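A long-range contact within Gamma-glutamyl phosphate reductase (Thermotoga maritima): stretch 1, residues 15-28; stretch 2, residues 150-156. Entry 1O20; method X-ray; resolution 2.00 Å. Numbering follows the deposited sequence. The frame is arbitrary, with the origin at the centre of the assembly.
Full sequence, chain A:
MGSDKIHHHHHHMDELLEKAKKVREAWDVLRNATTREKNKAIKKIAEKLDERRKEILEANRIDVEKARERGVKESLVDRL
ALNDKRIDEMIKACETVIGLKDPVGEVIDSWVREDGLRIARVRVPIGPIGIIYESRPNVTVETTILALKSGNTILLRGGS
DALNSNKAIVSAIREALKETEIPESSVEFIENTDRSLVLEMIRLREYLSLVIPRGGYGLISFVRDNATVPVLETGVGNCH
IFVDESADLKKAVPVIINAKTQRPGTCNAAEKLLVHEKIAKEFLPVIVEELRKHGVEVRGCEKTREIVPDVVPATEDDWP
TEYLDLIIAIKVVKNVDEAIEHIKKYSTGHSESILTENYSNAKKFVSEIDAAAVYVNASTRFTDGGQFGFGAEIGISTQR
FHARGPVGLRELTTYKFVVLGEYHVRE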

# COMPACT_ATOMS: atom_id res chain seq x y z
N GLU A 15 -1.02 -25.42 -13.58
CA GLU A 15 -0.01 -24.40 -13.60
C GLU A 15 0.18 -23.82 -12.20
O GLU A 15 1.31 -23.63 -11.74
CB GLU A 15 -0.38 -23.30 -14.61
CG GLU A 15 0.61 -22.15 -14.62
CD GLU A 15 0.21 -20.95 -15.46
OE1 GLU A 15 -0.95 -20.83 -15.86
OE2 GLU A 15 1.09 -20.12 -15.70
N LEU A 16 -0.93 -23.48 -11.55
CA LEU A 16 -0.88 -22.88 -10.25
C LEU A 16 -0.10 -23.73 -9.23
O LEU A 16 0.80 -23.22 -8.55
CB LEU A 16 -2.28 -22.60 -9.74
CG LEU A 16 -2.34 -22.00 -8.34
CD1 LEU A 16 -1.62 -20.69 -8.31
CD2 LEU A 16 -3.81 -21.82 -7.92
N LEU A 17 -0.42 -25.02 -9.16
CA LEU A 17 0.20 -25.88 -8.18
C LEU A 17 1.68 -26.07 -8.47
O LEU A 17 2.53 -25.98 -7.58
CB LEU A 17 -0.56 -27.24 -8.10
N GLU A 18 2.02 -26.28 -9.74
CA GLU A 18 3.42 -26.50 -10.07
C GLU A 18 4.23 -25.26 -9.73
O GLU A 18 5.32 -25.38 -9.22
CB GLU A 18 3.59 -26.82 -11.55
CG GLU A 18 3.10 -28.18 -12.00
N LYS A 19 3.67 -24.07 -10.00
CA LYS A 19 4.41 -22.82 -9.78
C LYS A 19 4.46 -22.47 -8.30
O LYS A 19 5.44 -21.91 -7.83
CB LYS A 19 3.85 -21.67 -10.63
CG LYS A 19 4.22 -21.88 -12.12
CD LYS A 19 3.87 -20.76 -13.05
CE LYS A 19 4.31 -21.09 -14.52
NZ LYS A 19 3.76 -20.09 -15.52
N ALA A 20 3.43 -22.84 -7.56
CA ALA A 20 3.44 -22.65 -6.10
C ALA A 20 4.48 -23.57 -5.44
O ALA A 20 5.19 -23.13 -4.54
CB ALA A 20 2.05 -22.85 -5.49
N LYS A 21 4.64 -24.78 -5.96
CA LYS A 21 5.65 -25.71 -5.46
C LYS A 21 7.04 -25.16 -5.77
O LYS A 21 7.93 -25.16 -4.93
CB LYS A 21 5.48 -27.13 -6.05
CG LYS A 21 4.19 -27.86 -5.65
CD LYS A 21 3.95 -29.11 -6.49
CE LYS A 21 2.73 -29.90 -6.01
NZ LYS A 21 2.52 -31.15 -6.84
N LYS A 22 7.18 -24.59 -6.95
CA LYS A 22 8.45 -24.02 -7.36
C LYS A 22 8.90 -22.84 -6.52
O LYS A 22 10.08 -22.77 -6.15
CB LYS A 22 8.42 -23.64 -8.84
CG LYS A 22 8.51 -24.85 -9.77
CD LYS A 22 8.27 -24.42 -11.23
CE LYS A 22 8.27 -25.57 -12.21
NZ LYS A 22 9.28 -26.53 -11.76
N VAL A 23 8.00 -21.92 -6.19
CA VAL A 23 8.42 -20.77 -5.38
C VAL A 23 8.73 -21.18 -3.95
O VAL A 23 9.57 -20.58 -3.31
CB VAL A 23 7.47 -19.55 -5.39
CG1 VAL A 23 7.41 -18.90 -6.80
CG2 VAL A 23 6.13 -19.88 -4.82
N ARG A 24 8.04 -22.18 -3.46
CA ARG A 24 8.29 -22.72 -2.14
C ARG A 24 9.64 -23.40 -2.09
O ARG A 24 10.40 -23.17 -1.18
CB ARG A 24 7.16 -23.67 -1.72
CG ARG A 24 7.33 -24.25 -0.26
CD ARG A 24 7.40 -23.14 0.81
NE ARG A 24 7.76 -23.66 2.15
CZ ARG A 24 8.97 -24.11 2.52
NH1 ARG A 24 10.03 -24.11 1.69
NH2 ARG A 24 9.13 -24.56 3.74
N GLU A 25 10.00 -24.19 -3.10
CA GLU A 25 11.31 -24.86 -3.11
C GLU A 25 12.40 -23.83 -3.23
O GLU A 25 13.42 -23.95 -2.58
CB GLU A 25 11.44 -25.87 -4.28
CG GLU A 25 10.77 -27.20 -4.07
CD GLU A 25 10.53 -27.98 -5.39
OE1 GLU A 25 11.02 -27.53 -6.47
OE2 GLU A 25 9.83 -29.04 -5.34
N ALA A 26 12.23 -22.85 -4.10
CA ALA A 26 13.26 -21.82 -4.32
C ALA A 26 13.51 -21.00 -3.07
O ALA A 26 14.63 -20.56 -2.80
CB ALA A 26 12.87 -20.89 -5.47
N TRP A 27 12.45 -20.80 -2.29
CA TRP A 27 12.54 -20.07 -1.04
C TRP A 27 13.58 -20.67 -0.09
O TRP A 27 14.25 -19.94 0.63
CB TRP A 27 11.17 -20.01 -0.32
CG TRP A 27 11.23 -19.12 0.87
CD1 TRP A 27 11.63 -17.82 0.89
CD2 TRP A 27 10.97 -19.48 2.21
NE1 TRP A 27 11.64 -17.35 2.18
CE2 TRP A 27 11.23 -18.34 3.01
CE3 TRP A 27 10.58 -20.66 2.85
CZ2 TRP A 27 11.09 -18.35 4.41
CZ3 TRP A 27 10.42 -20.64 4.25
CH2 TRP A 27 10.66 -19.49 4.99
N ASP A 28 13.71 -21.99 -0.09
CA ASP A 28 14.71 -22.65 0.75
C ASP A 28 16.12 -22.11 0.51
O ASP A 28 16.91 -21.99 1.44
CB ASP A 28 14.66 -24.17 0.57
CG ASP A 28 15.35 -24.91 1.72
OD1 ASP A 28 15.47 -24.32 2.82
OD2 ASP A 28 15.84 -26.06 1.62
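Stretch 2, residues 150-156: SGNTILL

What ties stretch 2 to the helix most firmly? The hydroxyl of Thr 153 does, donating from OG1 to the carbonyl O of Val 23 at 2.7 Å. That carbonyl already accepts the helical bond from Trp 27 N, 3.1 Å from Val 23 O, so the threonine adds a second donor to an acceptor still within the helix ladder. The side chain can do this because its CA-to-CB bond points toward the helix and chi1 is 57° (p). A second, weak hydrogen bond runs from Trp 27 NE1 to Gly 151 O, 2.8 Å apart but with an N-H...acceptor angle of 126°. Gly 151 O lies at the edge of the indole, near its plane.

How does the backbone of stretch 2 bring these groups into place? Ser 150 is the first residue after a helix to leave helical phi/psi. Gly 151 follows at phi/psi 78/18, where a CB would be jammed against the carbonyl O of the residue before; these angles by themselves call for glycine. Asn 152 and Thr 153 are extended, at -106/136 and -77/170, and the strand begins at Ile 154. Asn 152 ND2 makes a weak bond of 2.8 Å back to Ser 150 OG, across the turn.

In what direction does the strand run along the helix? It runs nearly antiparallel: the N-to-C directions of helix 15-28 and strand 154-156 make an angle of 155°, and their axes approach to 8.3 Å. Thus Gly 151 and Thr 153 meet the later part of stretch 1, around Trp 27, while Leu 155 reaches back toward Leu 16. The nearest pair of CA atoms is Trp 27 CA and Thr 153 CA, 5.4 Å apart.

Which side chains fill the space around the polar contacts? The methyl of Thr 153 packs where its hydroxyl is anchored, with CG2 3.3 Å from Trp 27 N and 4.1 Å from Ala 26 CB. One turn earlier, Val 23 CG1 comes within 3.3 Å of Ile 154 O. The CA-to-CB bond of Ile 154 points away from the helix, whereas that of Leu 155 points toward it, the alternation expected of a strand. Leu 155 CD2 lies 4.0 Å from Leu 16 CD1 and 4.3 Å from Ala 20 CB, while Leu 155 CD1 lies 3.9 Å from Lys 19 CB. The end of Lys 19 leads away from the strand, and its NZ forms a salt bridge with Glu 15 OE2 at 2.7 Å.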

# COMPACT_ATOMS: atom_id res chain seq x y z
N SER A 150 13.95 -8.94 0.74
CA SER A 150 13.60 -9.42 2.07
C SER A 150 13.68 -10.94 2.21
O SER A 150 13.26 -11.49 3.22
CB SER A 150 12.24 -8.86 2.52
OG SER A 150 11.21 -9.15 1.63
N GLY A 151 14.24 -11.63 1.22
CA GLY A 151 14.39 -13.05 1.30
C GLY A 151 13.15 -13.88 1.04
O GLY A 151 13.10 -15.08 1.36
N ASN A 152 12.15 -13.28 0.42
CA ASN A 152 10.93 -13.98 0.05
C ASN A 152 10.78 -14.30 -1.45
O ASN A 152 11.05 -13.47 -2.29
CB ASN A 152 9.74 -13.11 0.50
CG ASN A 152 9.79 -12.78 1.99
OD1 ASN A 152 9.82 -13.69 2.82
ND2 ASN A 152 9.88 -11.53 2.31
N THR A 153 10.35 -15.51 -1.80
CA THR A 153 10.01 -15.75 -3.19
C THR A 153 8.63 -15.12 -3.49
O THR A 153 7.90 -14.70 -2.58
CB THR A 153 10.05 -17.22 -3.54
OG1 THR A 153 9.16 -17.94 -2.68
CG2 THR A 153 11.41 -17.81 -3.28
N ILE A 154 8.29 -15.10 -4.76
CA ILE A 154 7.04 -14.51 -5.23
C ILE A 154 6.35 -15.23 -6.37
O ILE A 154 6.95 -15.65 -7.39
CB ILE A 154 7.30 -13.01 -5.56
CG1 ILE A 154 6.01 -12.24 -5.78
CG2 ILE A 154 8.15 -12.89 -6.78
CD1 ILE A 154 6.29 -10.75 -6.01
N LEU A 155 5.05 -15.36 -6.20
CA LEU A 155 4.15 -15.89 -7.19
C LEU A 155 3.24 -14.76 -7.66
O LEU A 155 2.47 -14.24 -6.92
CB LEU A 155 3.32 -17.01 -6.59
CG LEU A 155 2.37 -17.69 -7.55
CD1 LEU A 155 3.11 -18.28 -8.76
CD2 LEU A 155 1.60 -18.78 -6.86
N LEU A 156 3.38 -14.40 -8.92
CA LEU A 156 2.70 -13.26 -9.51
C LEU A 156 1.50 -13.73 -10.32
O LEU A 156 1.62 -14.62 -11.17
CB LEU A 156 3.67 -12.54 -10.45
CG LEU A 156 4.91 -11.95 -9.76
CD1 LEU A 156 6.01 -11.78 -10.74
CD2 LEU A 156 4.56 -10.63 -9.09